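Local coordinates for GDSL-like Lipase/Acylhydrolase family protein (Neisseria meningitidis, PDB 4K7J) that probably removes O-linked acetyl groups from peptidoglycan, as a peptidoglycan O-acetylesterase of the SGNH (GDSL-like) hydrolase family, at residues Ala65-Arg74 / Lys95-Arg103; Trp81-Pro91 / Phe199-Thr210. All coordinates share one frame; numbering follows the deposited sequence.

Overall arrangement
Both contacts tie the chain that follows helix 68-81 back onto the rest of the molecule, and their segments alternate along the sequence: the helix start, the loop 81-91, the loop 95-103, then strands 195-203 and 208-215. Contact 1 sets residues 95-103 against the beginning of the helix; contact 2 lays residues 81-91 along the two strands. Their centres are about 14 Å apart and they touch directly. Q97 NE2 lies 2.9 Å from Y90 OH, a probable hydrogen bond, while M99 packs on V89 and Y90, and V102 CG1 meets I86 CD1 at 3.4 Å. A bound HEPES molecule (EPE) lies about 11 Å from the side chain of A65 in contact 1.

Contact 1. Residues Ala65-Arg74 / Lys95-Arg103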
loop_
_atom_site.group_PDB
_atom_site.type_symbol
_atom_site.label_atom_id
_atom_site.label_comp_id
_atom_site.label_asym_id
_atom_site.label_seq_id
_atom_site.Cartn_x
_atom_site.Cartn_y
_atom_site.Cartn_z
ATOM N N ALA A 65 -0.175 2.550 -6.821
ATOM C CA ALA A 65 -1.459 2.139 -7.384
ATOM C C ALA A 65 -1.359 1.277 -8.654
ATOM O O ALA A 65 -2.303 0.561 -8.996
ATOM C CB ALA A 65 -2.370 3.370 -7.620
ATOM N N GLY A 66 -0.221 1.340 -9.343
ATOM C CA GLY A 66 -0.014 0.545 -10.545
ATOM C C GLY A 66 0.370 -0.888 -10.223
ATOM O O GLY A 66 0.302 -1.769 -11.076
ATOM N N ASP A 67 0.776 -1.107 -8.975
ATOM C CA ASP A 67 1.213 -2.413 -8.469
ATOM C C ASP A 67 2.489 -2.957 -9.119
ATOM O O ASP A 67 2.908 -4.047 -8.785
ATOM C CB ASP A 67 0.084 -3.471 -8.518
ATOM C CG ASP A 67 0.190 -4.494 -7.385
ATOM O OD1 ASP A 67 0.807 -4.171 -6.339
ATOM O OD2 ASP A 67 -0.346 -5.617 -7.532
ATOM N N PHE A 68 3.126 -2.218 -10.030
ATOM C CA PHE A 68 4.385 -2.725 -10.606
ATOM C C PHE A 68 5.543 -2.719 -9.598
ATOM O O PHE A 68 6.402 -3.599 -9.615
ATOM C CB PHE A 68 4.767 -1.975 -11.889
ATOM C CG PHE A 68 3.899 -2.322 -13.063
ATOM C CD1 PHE A 68 4.022 -3.553 -13.693
ATOM C CD2 PHE A 68 2.952 -1.431 -13.529
ATOM C CE1 PHE A 68 3.218 -3.881 -14.778
ATOM C CE2 PHE A 68 2.138 -1.757 -14.606
ATOM C CZ PHE A 68 2.277 -2.977 -15.234
ATOM N N PHE A 69 5.546 -1.735 -8.710
ATOM C CA PHE A 69 6.581 -1.622 -7.682
ATOM C C PHE A 69 6.288 -2.622 -6.579
ATOM O O PHE A 69 7.128 -3.451 -6.228
ATOM C CB PHE A 69 6.597 -0.189 -7.123
ATOM C CG PHE A 69 7.685 0.082 -6.114
ATOM C CD1 PHE A 69 7.514 -0.244 -4.778
ATOM C CD2 PHE A 69 8.859 0.714 -6.492
ATOM C CE1 PHE A 69 8.503 0.039 -3.845
ATOM C CE2 PHE A 69 9.853 0.990 -5.562
ATOM C CZ PHE A 69 9.675 0.656 -4.247
ATOM N N THR A 70 5.082 -2.558 -6.035
ATOM C CA THR A 70 4.724 -3.434 -4.915
ATOM C C THR A 70 4.679 -4.930 -5.285
ATOM O O THR A 70 4.954 -5.784 -4.452
ATOM C CB THR A 70 3.401 -2.988 -4.281
ATOM O OG1 THR A 70 2.499 -2.601 -5.319
ATOM C CG2 THR A 70 3.634 -1.776 -3.380
ATOM N N ASP A 71 4.362 -5.255 -6.534
ATOM C CA ASP A 71 4.316 -6.661 -6.912
ATOM C C ASP A 71 5.717 -7.236 -7.050
ATOM O O ASP A 71 5.934 -8.428 -6.819
ATOM C CB ASP A 71 3.533 -6.883 -8.203
ATOM C CG ASP A 71 3.363 -8.356 -8.524
ATOM O OD1 ASP A 71 2.834 -9.102 -7.664
ATOM O OD2 ASP A 71 3.784 -8.771 -9.621
ATOM N N SER A 72 6.676 -6.390 -7.414
ATOM C CA SER A 72 8.057 -6.847 -7.530
ATOM C C SER A 72 8.594 -7.110 -6.127
ATOM O O SER A 72 9.225 -8.135 -5.871
ATOM C CB SER A 72 8.912 -5.826 -8.278
ATOM O OG SER A 72 10.292 -6.081 -8.073
ATOM N N LEU A 73 8.301 -6.188 -5.216
ATOM C CA LEU A 73 8.627 -6.350 -3.808
ATOM C C LEU A 73 7.958 -7.618 -3.258
ATOM O O LEU A 73 8.581 -8.417 -2.539
ATOM C CB LEU A 73 8.159 -5.119 -3.028
ATOM C CG LEU A 73 8.573 -4.993 -1.565
ATOM C CD1 LEU A 73 10.076 -4.823 -1.490
ATOM C CD2 LEU A 73 7.860 -3.805 -0.920
ATOM N N ARG A 74 6.689 -7.794 -3.607
ATOM C CA ARG A 74 5.938 -8.974 -3.198
ATOM C C ARG A 74 6.620 -10.261 -3.652
ATOM O O ARG A 74 6.872 -11.147 -2.845
ATOM C CB ARG A 74 4.508 -8.897 -3.727
ATOM C CG ARG A 74 3.586 -10.019 -3.274
ATOM C CD ARG A 74 2.126 -9.595 -3.395
ATOM N NE ARG A 74 1.842 -8.953 -4.664
ATOM C CZ ARG A 74 1.341 -7.731 -4.805
ATOM N NH1 ARG A 74 1.034 -6.975 -3.757
ATOM N NH2 ARG A 74 1.143 -7.268 -6.014
ATOM N N LYS A 95 -10.622 1.978 -11.928
ATOM C CA LYS A 95 -10.179 2.631 -13.158
ATOM C C LYS A 95 -8.826 3.303 -12.990
ATOM O O LYS A 95 -8.632 4.092 -12.070
ATOM C CB LYS A 95 -11.208 3.669 -13.608
ATOM C CG LYS A 95 -10.744 4.514 -14.775
ATOM C CD LYS A 95 -11.919 5.167 -15.475
ATOM C CE LYS A 95 -11.460 5.958 -16.683
ATOM N NZ LYS A 95 -10.577 7.076 -16.250
ATOM N N GLY A 96 -7.888 2.969 -13.868
ATOM C CA GLY A 96 -6.585 3.609 -13.862
ATOM C C GLY A 96 -5.613 3.012 -12.870
ATOM O O GLY A 96 -4.479 3.486 -12.737
ATOM N N GLN A 97 -6.047 1.976 -12.155
ATOM C CA GLN A 97 -5.204 1.373 -11.127
ATOM C C GLN A 97 -5.201 -0.141 -11.321
ATOM O O GLN A 97 -5.952 -0.665 -12.137
ATOM C CB GLN A 97 -5.669 1.799 -9.718
ATOM C CG GLN A 97 -5.755 3.330 -9.583
ATOM C CD GLN A 97 -5.936 3.861 -8.150
ATOM O OE1 GLN A 97 -6.178 5.052 -7.962
ATOM N NE2 GLN A 97 -5.796 2.990 -7.148
ATOM N N ARG A 98 -4.358 -0.850 -10.588
ATOM C CA ARG A 98 -4.107 -2.241 -10.932
ATOM C C ARG A 98 -3.750 -3.132 -9.732
ATOM O O ARG A 98 -2.982 -2.738 -8.849
ATOM C CB ARG A 98 -3.004 -2.290 -12.001
ATOM C CG ARG A 98 -2.385 -3.655 -12.244
ATOM C CD ARG A 98 -1.312 -3.563 -13.339
ATOM N NE ARG A 98 -0.684 -4.856 -13.591
ATOM C CZ ARG A 98 0.430 -5.283 -13.001
ATOM N NH1 ARG A 98 1.068 -4.516 -12.114
ATOM N NH2 ARG A 98 0.908 -6.486 -13.296
ATOM N N MET A 99 -4.337 -4.325 -9.689
ATOM C CA MET A 99 -3.880 -5.360 -8.774
ATOM C C MET A 99 -3.206 -6.434 -9.613
ATOM O O MET A 99 -3.834 -6.995 -10.512
ATOM C CB MET A 99 -5.053 -6.000 -8.029
ATOM C CG MET A 99 -5.732 -5.135 -6.989
ATOM S SD MET A 99 -4.869 -5.136 -5.418
ATOM C CE MET A 99 -3.894 -3.632 -5.598
ATOM N N ALA A 100 -1.946 -6.744 -9.323
ATOM C CA ALA A 100 -1.251 -7.770 -10.102
ATOM C C ALA A 100 -1.632 -9.186 -9.673
ATOM O O ALA A 100 -1.627 -10.111 -10.489
ATOM C CB ALA A 100 0.252 -7.581 -10.013
ATOM N N ALA A 101 -1.969 -9.337 -8.393
ATOM C CA ALA A 101 -2.132 -10.655 -7.768
ATOM C C ALA A 101 -3.526 -11.284 -7.898
ATOM O O ALA A 101 -3.686 -12.480 -7.650
ATOM C CB ALA A 101 -1.733 -10.583 -6.296
ATOM N N VAL A 102 -4.528 -10.488 -8.258
ATOM C CA VAL A 102 -5.875 -11.016 -8.478
ATOM C C VAL A 102 -6.577 -10.388 -9.664
ATOM O O VAL A 102 -6.250 -9.277 -10.080
ATOM C CB VAL A 102 -6.807 -10.808 -7.269
ATOM C CG1 VAL A 102 -6.638 -11.913 -6.277
ATOM C CG2 VAL A 102 -6.592 -9.437 -6.647
ATOM N N ARG A 103 -7.570 -11.105 -10.178
ATOM C CA ARG A 103 -8.418 -10.618 -11.254
ATOM C C ARG A 103 -9.856 -10.554 -10.758
ATOM O O ARG A 103 -10.283 -11.411 -9.987
ATOM C CB ARG A 103 -8.311 -11.536 -12.468
ATOM C CG ARG A 103 -6.894 -11.634 -13.020
ATOM C CD ARG A 103 -6.827 -12.446 -14.312
ATOM N NE ARG A 103 -6.898 -13.888 -14.081
ATOM C CZ ARG A 103 -8.017 -14.602 -14.135
ATOM N NH1 ARG A 103 -9.173 -14.009 -14.413
ATOM N NH2 ARG A 103 -7.978 -15.910 -13.910
HETATM O O HOH W 1 -2.062 -7.268 -6.181
HETATM O O HOH W 2 3.383 -6.699 -11.669
#
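The guanidinium of R98 lies flat on the ring of F68, planes 10° apart, with NH1 over the ring centre and R98 CZ 3.9 Å from the centroid: a cation-pi stack. A100 CA approaches the other face of the guanidinium, and in its plane NH1 donates to G66 O in a nearly straight bond of 3.0 Å. With CG anti to the backbone N (chi1 166°) and an extended chain as far as NE, R98 crosses F68 at about a right angle; arginine suits a place that needs both length and a flat cation. Water 2 joins R98 NH2 to D71 OD2, which also forms a salt bridge with K75. The second guanidinium, that of R74, has A101 CB over one face and the D67 carboxylate at its edge.

The motif here is a salt-bridge network, D67-R74-D71, spanning D67, just before helix 68-81, and its first two turns. D67, with positive phi, is the first residue after helix 62-65 to leave helical backbone angles. Its OD2 takes A100 N at 2.7 Å on the anti lone pair, while R74 NH2 meets the syn side 2.7 Å from the same atom; OD1 accepts from R74 NH2 as well as, at a rather short distance, from T70 OG1. Donors to both oxygens hold the carboxylate against rotation. R74 grips D71 OD1 side-on through NE and NH2, its NH1 going to V211 O. The small A100 lets its CB sit 3.5 Å from D71 CG, and water 1 links D67 OD2 to A101 N. Farther back, R98 N bonds to A65 O at 3.0 Å, and A65 CB rests against the amide of Q97, whose NE2 reaches G215 O.

Contact 2. Residues Trp81-Pro91 / Phe199-Thr210; sequences WGDGGIGWVYP and FINIENPAGGIT
A classic beta bulge interrupts the pairing of 81-91 with 199-203: I86 and G87 both face I202. G87 N and I202 O bond at 3.0 Å, with I202 N returning to G87 O, while water 3 bridges I86 N to I202 O. The pairing resumes as an antiparallel strand pair, V89 exchanging two bonds with I200. Glycine suits 87 because at its backbone angles (phi 84°, psi -151°) a CB would jam against the preceding carbonyl O, and T210 CB is close too.

At the non-hydrogen-bonded pair, the N201 side chain lies over one face of the W88 indole, amide and ring planes 18° apart. N201 CG, anti to the backbone N, carries ND2 to E203 OE2, 3.1 Å away, a carboxylate also salt-bridged to R55. W88 CE3 also packs on F199 CB, and its NE1 bonds to T238 O. Y90 CD1 touches F199 CE2 at 3.5 Å, the two side chains pointing the same way.

On the N-terminal side of the bulge, glycines let the backbones close up: CA atoms of G84 and G208 are 3.7 Å apart. I209 N bonds to G82 O at 2.8 Å, almost straight, N204 N to G84 O at 3.0 Å, and N204 ND2 to D83 O in the carbonyl plane. N204 also forms an Asx turn with A206 N.

Leaving helix 68-81, the segment thus spans strands 195-203 and 208-215, members of two different sheets; I209 packs on strand 53-60, Y90 and F199 on strand 125-128.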
loop_
_atom_site.group_PDB
_atom_site.type_symbol
_atom_site.label_atom_id
_atom_site.label_comp_id
_atom_site.label_asym_id
_atom_site.label_seq_id
_atom_site.Cartn_x
_atom_site.Cartn_y
_atom_site.Cartn_z
ATOM N N TRP A 81 11.145 -15.252 2.108
ATOM C CA TRP A 81 10.621 -15.475 3.450
ATOM C C TRP A 81 9.294 -16.249 3.501
ATOM O O TRP A 81 8.766 -16.527 4.581
ATOM C CB TRP A 81 10.511 -14.141 4.188
ATOM C CG TRP A 81 11.840 -13.498 4.521
ATOM C CD1 TRP A 81 12.953 -14.123 5.008
ATOM C CD2 TRP A 81 12.189 -12.112 4.387
ATOM N NE1 TRP A 81 13.964 -13.213 5.195
ATOM C CE2 TRP A 81 13.524 -11.973 4.818
ATOM C CE3 TRP A 81 11.501 -10.977 3.944
ATOM C CZ2 TRP A 81 14.185 -10.746 4.823
ATOM C CZ3 TRP A 81 12.158 -9.756 3.949
ATOM C CH2 TRP A 81 13.488 -9.649 4.388
ATOM N N GLY A 82 8.758 -16.605 2.339
ATOM C CA GLY A 82 7.538 -17.384 2.287
ATOM C C GLY A 82 6.354 -16.643 1.697
ATOM O O GLY A 82 6.149 -15.463 1.971
ATOM N N ASP A 83 5.573 -17.353 0.884
ATOM C CA ASP A 83 4.365 -16.805 0.266
ATOM C C ASP A 83 3.211 -16.828 1.253
ATOM O O ASP A 83 2.496 -17.820 1.344
ATOM C CB ASP A 83 3.976 -17.624 -0.973
ATOM C CG ASP A 83 2.818 -16.997 -1.761
ATOM O OD1 ASP A 83 2.084 -16.126 -1.230
ATOM O OD2 ASP A 83 2.637 -17.383 -2.929
ATOM N N GLY A 84 3.013 -15.728 1.967
ATOM C CA GLY A 84 1.909 -15.625 2.906
ATOM C C GLY A 84 0.558 -15.330 2.271
ATOM O O GLY A 84 -0.432 -15.176 2.979
ATOM N N GLY A 85 0.509 -15.248 0.946
ATOM C CA GLY A 85 -0.735 -14.967 0.249
ATOM C C GLY A 85 -0.804 -13.584 -0.390
ATOM O O GLY A 85 0.135 -12.772 -0.302
ATOM N N ILE A 86 -1.929 -13.297 -1.029
ATOM C CA ILE A 86 -2.049 -12.057 -1.785
ATOM C C ILE A 86 -2.258 -10.807 -0.928
ATOM O O ILE A 86 -1.919 -9.701 -1.349
ATOM C CB ILE A 86 -3.143 -12.150 -2.836
ATOM C CG1 ILE A 86 -4.493 -12.351 -2.170
ATOM C CG2 ILE A 86 -2.847 -13.291 -3.797
ATOM C CD1 ILE A 86 -5.618 -11.868 -3.002
ATOM N N GLY A 87 -2.809 -10.981 0.269
ATOM C CA GLY A 87 -2.999 -9.869 1.182
ATOM C C GLY A 87 -4.264 -9.069 0.930
ATOM O O GLY A 87 -5.263 -9.608 0.435
ATOM N N TRP A 88 -4.210 -7.785 1.284
ATOM C CA TRP A 88 -5.328 -6.859 1.118
ATOM C C TRP A 88 -5.395 -6.370 -0.323
ATOM O O TRP A 88 -4.462 -5.709 -0.791
ATOM C CB TRP A 88 -5.163 -5.641 2.034
ATOM C CG TRP A 88 -5.281 -5.928 3.521
ATOM C CD1 TRP A 88 -4.259 -6.069 4.417
ATOM C CD2 TRP A 88 -6.498 -6.088 4.271
ATOM N NE1 TRP A 88 -4.764 -6.306 5.683
ATOM C CE2 TRP A 88 -6.134 -6.329 5.617
ATOM C CE3 TRP A 88 -7.858 -6.063 3.930
ATOM C CZ2 TRP A 88 -7.083 -6.538 6.628
ATOM C CZ3 TRP A 88 -8.806 -6.268 4.932
ATOM C CH2 TRP A 88 -8.411 -6.506 6.267
ATOM N N VAL A 89 -6.495 -6.673 -1.018
ATOM C CA VAL A 89 -6.676 -6.250 -2.410
ATOM C C VAL A 89 -7.992 -5.484 -2.660
ATOM O O VAL A 89 -8.870 -5.452 -1.806
ATOM C CB VAL A 89 -6.598 -7.457 -3.353
ATOM C CG1 VAL A 89 -5.355 -8.286 -3.031
ATOM C CG2 VAL A 89 -7.849 -8.315 -3.224
ATOM N N TYR A 90 -8.116 -4.865 -3.833
ATOM C CA TYR A 90 -9.315 -4.099 -4.175
ATOM C C TYR A 90 -10.536 -5.000 -4.126
ATOM O O TYR A 90 -10.442 -6.183 -4.420
ATOM C CB TYR A 90 -9.226 -3.533 -5.591
ATOM C CG TYR A 90 -8.108 -2.542 -5.859
ATOM C CD1 TYR A 90 -7.436 -1.906 -4.821
ATOM C CD2 TYR A 90 -7.741 -2.229 -7.167
ATOM C CE1 TYR A 90 -6.419 -0.994 -5.077
ATOM C CE2 TYR A 90 -6.723 -1.314 -7.436
ATOM C CZ TYR A 90 -6.069 -0.704 -6.390
ATOM O OH TYR A 90 -5.060 0.187 -6.650
ATOM N N PRO A 91 -11.695 -4.436 -3.781
ATOM C CA PRO A 91 -12.924 -5.232 -3.854
ATOM C C PRO A 91 -13.479 -5.317 -5.283
ATOM O O PRO A 91 -14.412 -6.078 -5.512
ATOM C CB PRO A 91 -13.882 -4.452 -2.955
ATOM C CG PRO A 91 -13.441 -3.034 -3.095
ATOM C CD PRO A 91 -11.937 -3.087 -3.243
ATOM N N PHE A 199 -11.110 -2.865 1.192
ATOM C CA PHE A 199 -10.134 -3.863 0.793
ATOM C C PHE A 199 -10.514 -5.188 1.426
ATOM O O PHE A 199 -11.161 -5.228 2.475
ATOM C CB PHE A 199 -8.725 -3.457 1.212
ATOM C CG PHE A 199 -8.065 -2.477 0.273
ATOM C CD1 PHE A 199 -8.461 -1.151 0.242
ATOM C CD2 PHE A 199 -7.046 -2.890 -0.572
ATOM C CE1 PHE A 199 -7.865 -0.250 -0.626
ATOM C CE2 PHE A 199 -6.426 -1.988 -1.434
ATOM C CZ PHE A 199 -6.839 -0.666 -1.457
ATOM N N ILE A 200 -10.092 -6.260 0.776
ATOM C CA ILE A 200 -10.397 -7.620 1.179
ATOM C C ILE A 200 -9.080 -8.357 1.385
ATOM O O ILE A 200 -8.250 -8.420 0.478
ATOM C CB ILE A 200 -11.176 -8.336 0.074
ATOM C CG1 ILE A 200 -12.527 -7.663 -0.153
ATOM C CG2 ILE A 200 -11.342 -9.812 0.401
ATOM C CD1 ILE A 200 -13.317 -8.274 -1.280
ATOM N N ASN A 201 -8.879 -8.898 2.578
ATOM C CA ASN A 201 -7.617 -9.550 2.908
ATOM C C ASN A 201 -7.713 -11.030 2.676
ATOM O O ASN A 201 -8.630 -11.676 3.172
ATOM C CB ASN A 201 -7.243 -9.332 4.365
ATOM C CG ASN A 201 -5.838 -9.816 4.676
ATOM O OD1 ASN A 201 -4.967 -9.798 3.809
ATOM N ND2 ASN A 201 -5.616 -10.271 5.908
ATOM N N ILE A 202 -6.762 -11.571 1.928
ATOM C CA ILE A 202 -6.759 -12.990 1.607
ATOM C C ILE A 202 -5.380 -13.570 1.942
ATOM O O ILE A 202 -4.400 -13.279 1.255
ATOM C CB ILE A 202 -7.120 -13.196 0.126
ATOM C CG1 ILE A 202 -8.464 -12.511 -0.179
ATOM C CG2 ILE A 202 -7.150 -14.677 -0.241
ATOM C CD1 ILE A 202 -8.841 -12.501 -1.643
ATOM N N GLU A 203 -5.321 -14.371 3.009
ATOM C CA GLU A 203 -4.065 -14.850 3.587
ATOM C C GLU A 203 -3.995 -16.378 3.614
ATOM O O GLU A 203 -4.984 -17.057 3.893
ATOM C CB GLU A 203 -3.895 -14.334 5.027
ATOM C CG GLU A 203 -3.479 -12.891 5.151
ATOM C CD GLU A 203 -3.305 -12.449 6.593
ATOM O OE1 GLU A 203 -3.639 -13.229 7.517
ATOM O OE2 GLU A 203 -2.831 -11.312 6.804
ATOM N N ASN A 204 -2.812 -16.909 3.339
ATOM C CA ASN A 204 -2.569 -18.344 3.405
ATOM C C ASN A 204 -2.264 -18.733 4.858
ATOM O O ASN A 204 -1.396 -18.139 5.498
ATOM C CB ASN A 204 -1.442 -18.709 2.416
ATOM C CG ASN A 204 -0.603 -19.905 2.852
ATOM O OD1 ASN A 204 -1.096 -20.879 3.436
ATOM N ND2 ASN A 204 0.688 -19.840 2.536
ATOM N N PRO A 205 -3.003 -19.722 5.387
ATOM C CA PRO A 205 -2.911 -20.191 6.780
ATOM C C PRO A 205 -1.521 -20.698 7.194
ATOM O O PRO A 205 -1.207 -20.690 8.385
ATOM C CB PRO A 205 -3.918 -21.346 6.824
ATOM C CG PRO A 205 -4.061 -21.784 5.393
ATOM C CD PRO A 205 -3.967 -20.517 4.605
ATOM N N ALA A 206 -0.704 -21.124 6.232
ATOM C CA ALA A 206 0.670 -21.549 6.534
ATOM C C ALA A 206 1.624 -20.392 6.877
ATOM O O ALA A 206 2.756 -20.623 7.302
ATOM C CB ALA A 206 1.244 -22.391 5.389
ATOM N N GLY A 207 1.174 -19.154 6.688
ATOM C CA GLY A 207 1.981 -17.993 7.044
ATOM C C GLY A 207 2.983 -17.576 5.976
ATOM O O GLY A 207 3.029 -18.162 4.899
ATOM N N GLY A 208 3.785 -16.553 6.277
ATOM C CA GLY A 208 4.743 -16.017 5.319
ATOM C C GLY A 208 4.615 -14.507 5.210
ATOM O O GLY A 208 4.124 -13.866 6.134
ATOM N N ILE A 209 5.039 -13.942 4.081
ATOM C CA ILE A 209 4.962 -12.494 3.871
ATOM C C ILE A 209 3.735 -12.159 3.026
ATOM O O ILE A 209 3.409 -12.899 2.102
ATOM C CB ILE A 209 6.180 -11.999 3.061
ATOM C CG1 ILE A 209 7.488 -12.446 3.710
ATOM C CG2 ILE A 209 6.135 -10.480 2.859
ATOM C CD1 ILE A 209 7.657 -11.975 5.138
ATOM N N THR A 210 3.062 -11.043 3.317
ATOM C CA THR A 210 2.152 -10.477 2.328
ATOM C C THR A 210 2.590 -9.057 2.055
ATOM O O THR A 210 3.148 -8.392 2.929
ATOM C CB THR A 210 0.669 -10.471 2.771
ATOM O OG1 THR A 210 0.520 -9.697 3.966
ATOM C CG2 THR A 210 0.160 -11.902 3.014
HETATM O O HOH W 3 -3.737 -15.475 -0.895
#